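Local atomic coordinates of putative ring-cleaving dioxygenase MhqO (Bacillus subtilis subsp. subtilis, PDB entry 3OAJ), a protein that probably cleaves the rings of aromatic compounds as an iron-dependent extradiol dioxygenase and so may contribute to their degradation. Residues Arg249-Ala254 with Ala275-Gln280; Gly156-Ser161 with Val198-Leu203; Ala93-Arg98 with Gly143-Asp148; Ala14-Pro19 with Asp121-His126; Gly52-Lys57 with Glu136-Thr141. All coordinates share one frame; numbering follows the deposited sequence.

Contact 1: Arg249-Ala254 with Ala275-Gln280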
# COMPACT_ATOMS: atom_id res chain seq x y z
N ARG A 249 -7.90 -7.54 -12.36
CA ARG A 249 -7.09 -8.18 -11.31
C ARG A 249 -7.92 -8.99 -10.32
O ARG A 249 -7.45 -9.32 -9.23
CB ARG A 249 -6.23 -7.15 -10.57
CG ARG A 249 -5.37 -6.24 -11.46
CD ARG A 249 -4.43 -7.04 -12.35
NE ARG A 249 -3.23 -6.30 -12.72
CZ ARG A 249 -2.33 -6.71 -13.62
NH1 ARG A 249 -2.50 -7.85 -14.28
NH2 ARG A 249 -1.26 -5.97 -13.88
N ASN A 250 -9.15 -9.30 -10.73
CA ASN A 250 -10.08 -10.14 -9.96
C ASN A 250 -10.73 -9.40 -8.81
O ASN A 250 -11.95 -9.39 -8.70
CB ASN A 250 -9.40 -11.44 -9.48
CG ASN A 250 -10.40 -12.54 -9.10
OD1 ASN A 250 -11.61 -12.34 -9.10
ND2 ASN A 250 -9.87 -13.71 -8.78
N TYR A 251 -9.93 -8.76 -7.96
CA TYR A 251 -10.47 -8.09 -6.75
C TYR A 251 -10.68 -6.60 -7.00
O TYR A 251 -11.19 -5.88 -6.14
CB TYR A 251 -9.56 -8.40 -5.55
CG TYR A 251 -9.26 -9.88 -5.55
CD1 TYR A 251 -8.00 -10.37 -5.91
CD2 TYR A 251 -10.29 -10.80 -5.32
CE1 TYR A 251 -7.77 -11.75 -5.99
CE2 TYR A 251 -10.06 -12.17 -5.40
CZ TYR A 251 -8.80 -12.63 -5.73
OH TYR A 251 -8.59 -13.99 -5.80
N PHE A 252 -10.28 -6.16 -8.19
CA PHE A 252 -10.43 -4.77 -8.68
C PHE A 252 -9.94 -4.79 -10.13
O PHE A 252 -9.24 -5.72 -10.52
CB PHE A 252 -9.61 -3.76 -7.84
CG PHE A 252 -8.16 -4.14 -7.67
CD1 PHE A 252 -7.20 -3.76 -8.60
CD2 PHE A 252 -7.76 -4.92 -6.57
CE1 PHE A 252 -5.86 -4.11 -8.44
CE2 PHE A 252 -6.42 -5.28 -6.42
CZ PHE A 252 -5.47 -4.91 -7.36
N ASN A 253 -10.33 -3.78 -10.91
CA ASN A 253 -9.75 -3.51 -12.22
C ASN A 253 -8.71 -2.41 -12.05
O ASN A 253 -8.84 -1.56 -11.17
CB ASN A 253 -10.84 -3.10 -13.22
CG ASN A 253 -11.80 -4.23 -13.55
OD1 ASN A 253 -11.40 -5.40 -13.59
ND2 ASN A 253 -13.07 -3.90 -13.76
N ALA A 254 -7.66 -2.47 -12.87
CA ALA A 254 -6.50 -1.59 -12.77
C ALA A 254 -6.12 -0.93 -14.08
O ALA A 254 -6.20 -1.56 -15.13
CB ALA A 254 -5.31 -2.38 -12.26
N ALA A 275 -13.80 -10.47 -1.12
CA ALA A 275 -14.79 -11.44 -0.62
C ALA A 275 -15.67 -12.08 -1.68
O ALA A 275 -16.76 -12.58 -1.37
CB ALA A 275 -15.65 -10.79 0.45
N HIS A 276 -15.24 -12.08 -2.93
CA HIS A 276 -16.12 -12.57 -3.99
C HIS A 276 -15.66 -13.88 -4.63
O HIS A 276 -16.34 -14.40 -5.51
CB HIS A 276 -16.32 -11.51 -5.07
CG HIS A 276 -15.25 -11.52 -6.11
ND1 HIS A 276 -14.06 -10.86 -5.94
CD2 HIS A 276 -15.18 -12.13 -7.31
CE1 HIS A 276 -13.30 -11.05 -7.01
NE2 HIS A 276 -13.96 -11.82 -7.85
N ASP A 277 -14.49 -14.39 -4.23
CA ASP A 277 -14.16 -15.79 -4.53
C ASP A 277 -13.88 -16.60 -3.26
O ASP A 277 -13.62 -17.80 -3.32
CB ASP A 277 -13.04 -15.91 -5.58
CG ASP A 277 -11.72 -15.31 -5.12
OD1 ASP A 277 -11.64 -14.76 -4.01
OD2 ASP A 277 -10.76 -15.38 -5.92
N GLU A 278 -13.96 -15.91 -2.12
CA GLU A 278 -14.00 -16.52 -0.80
C GLU A 278 -14.99 -15.70 0.01
O GLU A 278 -15.22 -14.52 -0.27
CB GLU A 278 -12.64 -16.44 -0.11
CG GLU A 278 -11.52 -17.22 -0.77
CD GLU A 278 -10.19 -17.02 -0.07
OE1 GLU A 278 -9.56 -15.96 -0.26
OE2 GLU A 278 -9.77 -17.92 0.68
N THR A 279 -15.56 -16.30 1.05
CA THR A 279 -16.43 -15.56 1.96
C THR A 279 -15.62 -14.53 2.74
O THR A 279 -14.40 -14.67 2.90
CB THR A 279 -17.16 -16.48 2.95
OG1 THR A 279 -16.20 -17.13 3.80
CG2 THR A 279 -17.99 -17.53 2.20
N GLN A 280 -16.30 -13.49 3.22
CA GLN A 280 -15.66 -12.45 4.03
C GLN A 280 -14.99 -13.06 5.26
O GLN A 280 -13.91 -12.63 5.69
CB GLN A 280 -16.68 -11.39 4.46
CG GLN A 280 -17.37 -10.67 3.30
CD GLN A 280 -17.71 -9.22 3.60
OE1 GLN A 280 -18.70 -8.92 4.27
NE2 GLN A 280 -16.88 -8.31 3.10
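Tyr251 and Asp277 meet through a short hydrogen bond in which the phenol OH donates to Asp277 OD2 at 2.6 Å. The tyrosine CB leaves alongside the other segment, and CG, set beside the backbone N and opposite the carbonyl carbon (chi1 -46°), turns the ring to bring its CD2-CE2 edge and OH up to His276 and Asp277. CD2 lies 3.5 Å from His276 CE1; neither ring lies over the other's face, their planes being 58° apart. CE2 comes next, 3.3 Å from Asp277 OD2; the carboxylate lies at the ring edge, and OH meets OD2 on its syn lone pair. Asn250 CB sits 3.8 Å above the centre of one ring face. A tyrosine suits this place because its flat body packs while its tip binds an acid, whose OD1 has a second partner in Lys36. The His276 ring is held by ND1 on Gly273 O. Arg249 N to Phe252 O, 2.9 Å, closes the turn between strands 247-248 and 253-258, and the contact joins this edge beta hairpin of the vicinal oxygen chelate fold to the loop between strand 264-269 and helix 297-303, with the Tyr251 side chain about 10 Å from the bound zinc.

Contact 2: Gly156-Ser161 with Val198-Leu203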
# COMPACT_ATOMS: atom_id res chain seq x y z
N GLY A 156 -1.56 7.60 4.64
CA GLY A 156 -1.10 8.23 3.40
C GLY A 156 0.26 7.67 3.04
O GLY A 156 0.56 6.52 3.36
N ALA A 157 1.08 8.50 2.41
CA ALA A 157 2.39 8.10 1.92
C ALA A 157 3.23 9.32 1.66
O ALA A 157 2.70 10.44 1.50
CB ALA A 157 2.27 7.25 0.64
N THR A 158 4.55 9.10 1.61
CA THR A 158 5.50 10.15 1.25
C THR A 158 6.15 9.76 -0.07
O THR A 158 6.71 8.67 -0.19
CB THR A 158 6.59 10.32 2.35
OG1 THR A 158 5.96 10.77 3.57
CG2 THR A 158 7.67 11.35 1.91
N LEU A 159 6.02 10.63 -1.07
CA LEU A 159 6.52 10.38 -2.42
C LEU A 159 7.87 11.03 -2.64
O LEU A 159 8.09 12.17 -2.25
CB LEU A 159 5.53 10.92 -3.46
CG LEU A 159 4.07 10.50 -3.26
CD1 LEU A 159 3.17 11.09 -4.36
CD2 LEU A 159 3.94 8.98 -3.23
N LEU A 160 8.76 10.28 -3.28
CA LEU A 160 10.06 10.76 -3.72
C LEU A 160 10.00 10.87 -5.24
O LEU A 160 9.96 9.87 -5.94
CB LEU A 160 11.16 9.79 -3.31
CG LEU A 160 11.18 9.36 -1.84
CD1 LEU A 160 12.31 8.36 -1.61
CD2 LEU A 160 11.34 10.56 -0.91
N SER A 161 9.96 12.09 -5.74
CA SER A 161 9.76 12.36 -7.15
C SER A 161 11.04 12.89 -7.81
O SER A 161 11.75 13.71 -7.22
CB SER A 161 8.63 13.37 -7.32
OG SER A 161 8.54 13.83 -8.66
N VAL A 198 -3.50 11.44 3.34
CA VAL A 198 -2.52 12.49 3.56
C VAL A 198 -1.24 12.17 2.79
O VAL A 198 -0.49 11.24 3.14
CB VAL A 198 -2.24 12.71 5.08
CG1 VAL A 198 -1.20 13.81 5.26
CG2 VAL A 198 -3.53 13.06 5.84
N ILE A 199 -1.03 12.91 1.72
CA ILE A 199 0.06 12.63 0.79
C ILE A 199 1.15 13.70 0.86
O ILE A 199 0.91 14.84 0.50
CB ILE A 199 -0.48 12.49 -0.67
CG1 ILE A 199 -1.72 11.57 -0.73
CG2 ILE A 199 0.63 12.08 -1.63
CD1 ILE A 199 -1.49 10.12 -0.19
N ASP A 200 2.33 13.32 1.35
CA ASP A 200 3.46 14.21 1.47
C ASP A 200 4.38 13.98 0.29
O ASP A 200 4.57 12.84 -0.15
CB ASP A 200 4.21 13.98 2.78
CG ASP A 200 3.39 14.40 3.99
OD1 ASP A 200 2.80 15.50 3.91
OD2 ASP A 200 3.30 13.64 4.98
N LEU A 201 4.89 15.08 -0.26
CA LEU A 201 5.79 15.05 -1.39
C LEU A 201 7.06 15.76 -0.97
O LEU A 201 7.03 16.93 -0.56
CB LEU A 201 5.13 15.71 -2.62
CG LEU A 201 5.99 16.03 -3.84
CD1 LEU A 201 6.54 14.76 -4.50
CD2 LEU A 201 5.18 16.83 -4.85
N LYS A 202 8.18 15.06 -1.07
CA LYS A 202 9.48 15.62 -0.77
C LYS A 202 9.88 16.58 -1.89
O LYS A 202 9.72 16.28 -3.07
CB LYS A 202 10.53 14.52 -0.58
CG LYS A 202 11.84 15.02 0.02
CD LYS A 202 12.70 13.86 0.51
CE LYS A 202 14.09 14.33 0.94
NZ LYS A 202 14.11 15.26 2.09
N LEU A 203 10.36 17.76 -1.51
CA LEU A 203 10.57 18.82 -2.48
C LEU A 203 11.97 18.84 -3.08
O LEU A 203 12.19 19.49 -4.11
CB LEU A 203 10.19 20.17 -1.90
CG LEU A 203 8.66 20.32 -1.82
CD1 LEU A 203 8.28 21.49 -0.96
CD2 LEU A 203 8.02 20.43 -3.20
O HOH W 1 10.77 14.20 -4.23
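Gly156-Leu160 and Val198-Lys202 run as parallel neighbours, their axes 17° apart, joined by a regular ladder in which Ala157 N bonds Val198 O, Asp200 N bonds Ala157 O, Leu159 N bonds Asp200 O at 2.8 Å and Lys202 N bonds Leu159 O. Gly156, with no side chain to place, lets its CA lie 3.1 Å from Val198 O. Where the direct ladder ends, a water takes over, accepting from Ser161 N at 2.7 Å and lying 2.6 Å from Lys202 O. These are the first and last strands of a beta-alpha-beta-beta-beta module, the building unit of the vicinal oxygen chelate fold; helix 164-174 and strands 178-183 and 186-190 lie between them in sequence. Leucines and isoleucine suit the face turned to that helix: Leu159 CD1 meets Ile199 CG2 at 3.9 Å, and Leu201, with CG swung opposite its backbone N (chi1 168°), reaches CD1 to Ser161 CB at 3.8 Å. Leu171 packs on Leu159, while Thr167 and Ala168 pack on Leu201. On the face of Thr158 and Asp200, Thr158 OG1 stands 3.7 Å from Asp200 CB, and the buried carboxylate is paired with Arg188 through OD1 and Arg111 through OD2. Lys202 lays its CD against Leu160 CD2, 3.8 Å away, using its aliphatic length for packing and carrying NZ onward to a salt bridge with Asp185.

Contact 3: Ala93-Arg98 with Gly143-Asp148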
# COMPACT_ATOMS: atom_id res chain seq x y z
N ALA A 93 1.75 4.78 22.15
CA ALA A 93 2.51 4.00 23.14
C ALA A 93 2.32 2.50 23.01
O ALA A 93 3.23 1.74 23.35
CB ALA A 93 2.18 4.45 24.57
N PHE A 94 1.15 2.08 22.56
CA PHE A 94 0.94 0.66 22.34
C PHE A 94 1.95 0.19 21.30
O PHE A 94 2.62 -0.83 21.50
CB PHE A 94 -0.49 0.36 21.86
CG PHE A 94 -0.67 -1.07 21.42
CD1 PHE A 94 -0.96 -2.06 22.34
CD2 PHE A 94 -0.52 -1.43 20.08
CE1 PHE A 94 -1.12 -3.38 21.95
CE2 PHE A 94 -0.67 -2.77 19.69
CZ PHE A 94 -0.97 -3.75 20.62
N TRP A 95 2.06 0.94 20.21
CA TRP A 95 2.93 0.58 19.10
C TRP A 95 4.40 0.69 19.42
O TRP A 95 5.20 -0.18 19.03
CB TRP A 95 2.53 1.37 17.86
CG TRP A 95 1.22 0.86 17.39
CD1 TRP A 95 -0.02 1.44 17.57
CD2 TRP A 95 0.99 -0.40 16.75
NE1 TRP A 95 -0.99 0.62 17.06
CE2 TRP A 95 -0.41 -0.52 16.56
CE3 TRP A 95 1.82 -1.46 16.34
CZ2 TRP A 95 -1.00 -1.65 15.95
CZ3 TRP A 95 1.24 -2.57 15.74
CH2 TRP A 95 -0.15 -2.65 15.54
N GLU A 96 4.77 1.74 20.17
CA GLU A 96 6.16 1.90 20.57
C GLU A 96 6.60 0.74 21.45
O GLU A 96 7.66 0.13 21.19
CB GLU A 96 6.37 3.25 21.26
CG GLU A 96 6.30 4.41 20.27
CD GLU A 96 6.25 5.78 20.91
OE1 GLU A 96 5.85 5.91 22.08
OE2 GLU A 96 6.56 6.75 20.19
N LYS A 97 5.80 0.40 22.46
CA LYS A 97 6.15 -0.71 23.37
C LYS A 97 6.14 -2.06 22.62
O LYS A 97 6.98 -2.93 22.87
CB LYS A 97 5.25 -0.77 24.61
CG LYS A 97 5.34 0.44 25.54
CD LYS A 97 6.70 0.65 26.14
CE LYS A 97 6.63 1.75 27.20
NZ LYS A 97 7.81 1.72 28.09
N ARG A 98 5.22 -2.21 21.68
CA ARG A 98 5.15 -3.43 20.87
C ARG A 98 6.37 -3.57 19.97
O ARG A 98 6.96 -4.66 19.89
CB ARG A 98 3.84 -3.48 20.09
CG ARG A 98 3.67 -4.73 19.24
CD ARG A 98 2.23 -4.82 18.68
NE ARG A 98 1.98 -6.09 18.01
CZ ARG A 98 1.66 -7.22 18.63
NH1 ARG A 98 1.52 -7.24 19.97
NH2 ARG A 98 1.46 -8.32 17.92
N GLY A 143 -3.54 -11.47 18.13
CA GLY A 143 -2.63 -11.35 19.26
C GLY A 143 -3.15 -10.30 20.24
O GLY A 143 -4.32 -10.31 20.60
N GLU A 144 -2.26 -9.39 20.64
CA GLU A 144 -2.62 -8.31 21.55
C GLU A 144 -3.23 -7.10 20.82
O GLU A 144 -3.62 -6.12 21.46
CB GLU A 144 -1.39 -7.86 22.36
CG GLU A 144 -0.95 -8.84 23.45
CD GLU A 144 0.25 -8.35 24.26
OE1 GLU A 144 0.55 -7.13 24.25
OE2 GLU A 144 0.90 -9.20 24.91
N VAL A 145 -3.32 -7.17 19.50
CA VAL A 145 -3.82 -6.01 18.73
C VAL A 145 -5.35 -6.02 18.76
O VAL A 145 -5.99 -6.95 18.24
CB VAL A 145 -3.27 -5.97 17.28
CG1 VAL A 145 -3.70 -4.69 16.56
CG2 VAL A 145 -1.75 -6.07 17.28
N THR A 146 -5.93 -4.98 19.35
CA THR A 146 -7.37 -4.86 19.58
C THR A 146 -7.88 -3.57 18.92
O THR A 146 -7.10 -2.70 18.58
CB THR A 146 -7.68 -4.85 21.10
OG1 THR A 146 -6.84 -3.89 21.72
CG2 THR A 146 -7.38 -6.20 21.74
N PRO A 147 -9.21 -3.44 18.73
CA PRO A 147 -9.72 -2.32 17.92
C PRO A 147 -9.36 -0.93 18.43
O PRO A 147 -9.30 0.02 17.64
CB PRO A 147 -11.24 -2.55 17.93
CG PRO A 147 -11.39 -4.01 18.14
CD PRO A 147 -10.28 -4.40 19.08
N ASP A 148 -9.07 -0.81 19.73
CA ASP A 148 -8.75 0.48 20.32
C ASP A 148 -7.35 0.96 19.93
O ASP A 148 -7.04 2.14 20.07
CB ASP A 148 -8.97 0.46 21.85
CG ASP A 148 -8.12 -0.59 22.56
OD1 ASP A 148 -7.63 -1.52 21.90
OD2 ASP A 148 -7.94 -0.49 23.79
O HOH W 2 1.82 -5.53 22.23
O HOH W 3 0.51 -10.43 19.75
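Phe94 and Arg98 leave their helix with CG opposite the backbone N (chi1 171° and -179°), and since they stand one turn apart both reach out from the same side to Glu144 and Val145. The helix, 92-101, follows strand 79-87 in the vicinal oxygen chelate fold, and Gly143-Asp148 lies in the long connection from strand 126-131 to strand 153-160. Val145 is the hub. Its CG2 lies over one face of the Arg98 guanidinium, 3.8 Å from NE, and also meets Phe94 CZ at 4.1 Å, while CG1 turns to Trp95 CZ2. A branched valine suits the place because its two methyls address different partners. The Phe94 ring further puts CZ 3.7 Å from Glu144 O, and Phe94 CD2 lies over one face of the Trp95 indole, toward its rim; the indole NE1 binds Val149 O.

Arginine is well used here: the chain, extended as far as NE, brings the guanidinium to the valine, with a face on CG2, while the N-H groups bond outward, NE to Val29 O and NH2 to Gly28 O at the C-terminal end of helix 19-29. Glu144 makes its salt bridge with Lys101 through OE2; its OE1 stays beyond salt-bridge distance of Arg98 and is linked to it by a water, 2.8 Å from Arg98 NH1 and 2.9 Å from OE1. A second water, likewise in the guanidinium plane, accepts from Arg98 NH2 at 3.0 Å and from Glu144 N.

Contact 4: Ala14-Pro19 with Asp121-His126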
# COMPACT_ATOMS: atom_id res chain seq x y z
N ALA A 14 4.52 -3.65 -3.01
CA ALA A 14 5.96 -3.70 -2.80
C ALA A 14 6.55 -5.07 -3.10
O ALA A 14 5.89 -6.09 -2.95
CB ALA A 14 6.29 -3.31 -1.37
N ILE A 15 7.81 -5.08 -3.52
CA ILE A 15 8.56 -6.31 -3.68
C ILE A 15 9.34 -6.51 -2.38
O ILE A 15 9.98 -5.58 -1.89
CB ILE A 15 9.52 -6.27 -4.90
CG1 ILE A 15 8.71 -6.11 -6.19
CG2 ILE A 15 10.35 -7.53 -4.94
CD1 ILE A 15 9.55 -6.00 -7.47
N VAL A 16 9.22 -7.71 -1.80
CA VAL A 16 9.89 -8.02 -0.53
C VAL A 16 10.54 -9.41 -0.58
O VAL A 16 10.66 -10.00 -1.64
CB VAL A 16 8.91 -7.91 0.68
CG1 VAL A 16 8.45 -6.45 0.87
CG2 VAL A 16 7.73 -8.87 0.52
N GLY A 17 10.96 -9.91 0.59
CA GLY A 17 11.66 -11.19 0.72
C GLY A 17 10.73 -12.34 1.05
O GLY A 17 9.58 -12.37 0.62
N HIS A 18 11.23 -13.31 1.81
CA HIS A 18 10.50 -14.53 2.13
C HIS A 18 9.06 -14.28 2.61
O HIS A 18 8.86 -13.46 3.51
CB HIS A 18 11.25 -15.29 3.23
CG HIS A 18 10.88 -16.73 3.36
ND1 HIS A 18 9.63 -17.14 3.80
CD2 HIS A 18 11.59 -17.86 3.16
CE1 HIS A 18 9.59 -18.46 3.83
NE2 HIS A 18 10.77 -18.92 3.45
N PRO A 19 8.07 -15.02 2.05
CA PRO A 19 6.68 -14.83 2.49
C PRO A 19 6.41 -15.07 3.97
O PRO A 19 5.53 -14.41 4.52
CB PRO A 19 5.88 -15.81 1.61
CG PRO A 19 6.88 -16.82 1.15
CD PRO A 19 8.19 -16.08 1.02
N ASP A 121 10.38 -2.27 7.90
CA ASP A 121 9.97 -3.67 7.94
C ASP A 121 11.22 -4.55 7.73
O ASP A 121 12.31 -4.01 7.55
CB ASP A 121 8.79 -3.94 6.97
CG ASP A 121 9.22 -4.26 5.53
OD1 ASP A 121 10.41 -4.24 5.15
OD2 ASP A 121 8.28 -4.57 4.74
N PRO A 122 11.08 -5.89 7.82
CA PRO A 122 12.25 -6.77 7.79
C PRO A 122 13.03 -6.75 6.49
O PRO A 122 14.19 -7.19 6.45
CB PRO A 122 11.65 -8.17 8.02
CG PRO A 122 10.33 -7.92 8.65
CD PRO A 122 9.84 -6.64 8.05
N HIS A 123 12.41 -6.24 5.43
CA HIS A 123 13.04 -6.25 4.12
C HIS A 123 13.46 -4.85 3.65
O HIS A 123 13.88 -4.67 2.52
CB HIS A 123 12.14 -6.99 3.13
CG HIS A 123 11.82 -8.39 3.58
ND1 HIS A 123 10.53 -8.88 3.64
CD2 HIS A 123 12.62 -9.38 4.03
CE1 HIS A 123 10.56 -10.12 4.09
NE2 HIS A 123 11.82 -10.46 4.33
N GLY A 124 13.38 -3.88 4.56
CA GLY A 124 13.89 -2.54 4.32
C GLY A 124 12.89 -1.47 3.92
O GLY A 124 13.27 -0.32 3.73
N LEU A 125 11.60 -1.81 3.79
CA LEU A 125 10.64 -0.75 3.45
C LEU A 125 10.53 0.24 4.61
O LEU A 125 10.56 -0.18 5.77
CB LEU A 125 9.27 -1.33 3.15
CG LEU A 125 9.12 -2.28 1.95
CD1 LEU A 125 7.73 -2.94 1.92
CD2 LEU A 125 9.39 -1.52 0.66
N HIS A 126 10.39 1.52 4.29
CA HIS A 126 10.20 2.54 5.33
C HIS A 126 8.73 2.70 5.68
O HIS A 126 7.90 2.97 4.79
CB HIS A 126 10.71 3.93 4.91
CG HIS A 126 12.16 3.99 4.53
ND1 HIS A 126 13.15 3.31 5.21
CD2 HIS A 126 12.79 4.71 3.57
CE1 HIS A 126 14.33 3.60 4.67
NE2 HIS A 126 14.14 4.45 3.68
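Gly17 lays its backbone flat against the His123 imidazole: its CA stands 3.7 Å above the ring centroid, only 9° off the normal, a CH-pi contact made by the main chain itself. Glycine fits because nothing branches from CA to hold the ring away. His123 CG lies opposite the carbonyl carbon and beside the backbone N (chi1 -56°), which brings the ring to Gly17. Pro122 CB lies over the opposite face, and the hydrogen bond from His123 to Glu21 OE1 through NE2 fixes how the ring is rotated. Val16 crosses it roughly at a right angle, its CB 3.5 Å from His123 ND1.

Strand 9-16 also carries the metal ligand His11, and the contact brings this first strand of one vicinal oxygen chelate sheet against the turn between strands 114-120 and 126-131 of the other. The turn, type I from Asp121 to Gly124, is organised by one aspartate oxygen: OD1 accepts from His123 N at 2.8 Å, an Asx turn, and from Leu125 N at 3.0 Å, the two donors arriving from opposite faces of the carboxylate. Asp121 OD2 is left to bind Tyr26 OH. Gly124 takes the positive phi that ends the turn. On the apolar side Leu125 CD1 rests against both Ala14 CB (3.6 Å) and Val16 CG1 (3.7 Å); Phe64 and Tyr26 also touch the leucine.

Contact 5: Gly52-Lys57 with Glu136-Thr141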
# COMPACT_ATOMS: atom_id res chain seq x y z
N GLY A 52 -4.73 -6.23 4.91
CA GLY A 52 -5.50 -5.02 5.14
C GLY A 52 -6.23 -5.07 6.47
O GLY A 52 -5.86 -5.85 7.36
N ASN A 53 -7.28 -4.26 6.59
CA ASN A 53 -8.13 -4.31 7.78
C ASN A 53 -9.05 -5.53 7.72
O ASN A 53 -8.91 -6.39 6.84
CB ASN A 53 -8.88 -2.98 7.99
CG ASN A 53 -10.06 -2.78 7.05
OD1 ASN A 53 -10.26 -3.52 6.09
ND2 ASN A 53 -10.86 -1.77 7.34
N GLU A 54 -10.01 -5.63 8.64
CA GLU A 54 -10.87 -6.82 8.72
C GLU A 54 -11.54 -7.12 7.37
O GLU A 54 -11.76 -8.28 7.04
CB GLU A 54 -11.87 -6.73 9.87
CG GLU A 54 -13.12 -5.90 9.60
CD GLU A 54 -12.85 -4.41 9.50
OE1 GLU A 54 -12.00 -3.88 10.25
OE2 GLU A 54 -13.48 -3.77 8.62
N GLY A 55 -11.82 -6.08 6.59
CA GLY A 55 -12.55 -6.23 5.33
C GLY A 55 -11.71 -6.08 4.08
O GLY A 55 -12.23 -6.12 2.96
N GLY A 56 -10.40 -5.89 4.27
CA GLY A 56 -9.51 -5.56 3.14
C GLY A 56 -10.03 -4.36 2.36
O GLY A 56 -10.04 -4.37 1.14
N LYS A 57 -10.50 -3.34 3.08
CA LYS A 57 -11.16 -2.19 2.46
C LYS A 57 -10.15 -1.32 1.70
O LYS A 57 -9.00 -1.20 2.12
CB LYS A 57 -11.88 -1.36 3.52
CG LYS A 57 -13.06 -2.08 4.16
CD LYS A 57 -14.10 -2.49 3.12
CE LYS A 57 -15.31 -3.12 3.79
NZ LYS A 57 -16.18 -3.77 2.77
N GLU A 136 -12.31 4.68 10.06
CA GLU A 136 -13.01 3.66 10.84
C GLU A 136 -12.02 2.74 11.52
O GLU A 136 -11.01 2.36 10.91
CB GLU A 136 -13.90 2.80 9.95
CG GLU A 136 -14.95 3.52 9.17
CD GLU A 136 -15.93 2.55 8.53
OE1 GLU A 136 -15.82 1.32 8.78
OE2 GLU A 136 -16.82 3.04 7.79
N ALA A 137 -12.32 2.38 12.77
CA ALA A 137 -11.59 1.35 13.51
C ALA A 137 -11.45 0.05 12.71
O ALA A 137 -12.36 -0.35 11.96
CB ALA A 137 -12.29 1.06 14.84
N ASN A 138 -10.30 -0.58 12.88
CA ASN A 138 -10.03 -1.92 12.36
C ASN A 138 -10.38 -2.93 13.46
O ASN A 138 -9.75 -2.96 14.51
CB ASN A 138 -8.55 -2.02 11.93
CG ASN A 138 -8.13 -3.43 11.54
OD1 ASN A 138 -8.96 -4.33 11.36
ND2 ASN A 138 -6.81 -3.61 11.36
N THR A 139 -11.38 -3.76 13.20
CA THR A 139 -11.88 -4.71 14.20
C THR A 139 -11.22 -6.09 14.11
O THR A 139 -11.65 -7.02 14.81
CB THR A 139 -13.40 -4.84 14.12
OG1 THR A 139 -13.78 -5.28 12.81
CG2 THR A 139 -14.06 -3.49 14.40
N TRP A 140 -10.19 -6.23 13.27
CA TRP A 140 -9.42 -7.47 13.23
C TRP A 140 -8.56 -7.59 14.48
O TRP A 140 -7.57 -6.86 14.66
CB TRP A 140 -8.56 -7.54 11.98
CG TRP A 140 -7.98 -8.92 11.72
CD1 TRP A 140 -6.65 -9.27 11.77
CD2 TRP A 140 -8.70 -10.09 11.32
NE1 TRP A 140 -6.51 -10.60 11.43
CE2 TRP A 140 -7.75 -11.13 11.15
CE3 TRP A 140 -10.05 -10.36 11.06
CZ2 TRP A 140 -8.11 -12.42 10.76
CZ3 TRP A 140 -10.42 -11.67 10.69
CH2 TRP A 140 -9.44 -12.67 10.53
N THR A 141 -8.95 -8.52 15.35
CA THR A 141 -8.18 -8.80 16.56
C THR A 141 -7.19 -9.92 16.28
O THR A 141 -7.56 -10.99 15.79
CB THR A 141 -9.11 -9.15 17.75
OG1 THR A 141 -9.94 -8.02 18.05
CG2 THR A 141 -8.30 -9.50 18.99
O HOH W 4 -10.03 -0.07 9.55
O HOH W 5 -14.01 -0.76 7.04
O HOH W 6 -13.44 -1.11 9.57
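Glu54 and Asn138 form the dense side of this contact, their side chains running antiparallel alongside one another. Glu54 starts with CG wedged between its backbone N and carbonyl carbon (chi1 81°) and turns again about the CB-CG bond, which folds the carboxylate onto the other loop: OE1 accepts from Thr139 N at 3.0 Å, from the anti side, about 31° out of the carboxylate plane, and fairly straight at 159°. Thr139 OG1 packs 3.3 Å from Glu54 CG, and Glu54 CB rests on Trp140 CB. Asn138 OD1 takes Trp140 N at 3.0 Å, an Asx turn, and receives a weaker bond from Glu54 N, while its ND2 goes to Ile151 O. Asn53 repeats the motif in its own loop, its OD1 accepting from Gly55 N and Lys57 N on opposite faces of the amide. Asparagine suits both places, since a short side-chain carbonyl can reach backbone N-H groups two residues on.

The other side is watery. One water accepts from Asn53 ND2 at 2.9 Å and lies 3.0 Å from Glu136 O; another lies 2.8 Å from Glu54 OE2 and 2.7 Å from Ala137 O, so on this side water links the loops. Glu54 O accepts from Arg33 NH1, where strand 33-39 begins, and the contact thus holds the turn between strands 47-52 and 61-66 against the connection from strand 126-131 to strand 153-160.

In the fold
From the N terminus, the opening segments of contact 4 (14-19), contact 5 (52-57) and contact 3 (93-98) come in turn, and their partners follow in the same order, at 121-126, 136-141 and 143-148. The three loops therefore all cross one another, lacing together the two modules of the N-terminal half and its connection to the C-terminal half. Contacts 3 and 5 touch, Pro147 packing on Asn138, Thr139 and Thr141. Contact 2 then closes a loop wholly within the third module, and contact 1, last in series, ties a hairpin of the fourth to the loop before helix 297-303. Contacts 1 and 2 lie on opposite sides of the chain's centre, about 29 Å apart between centres.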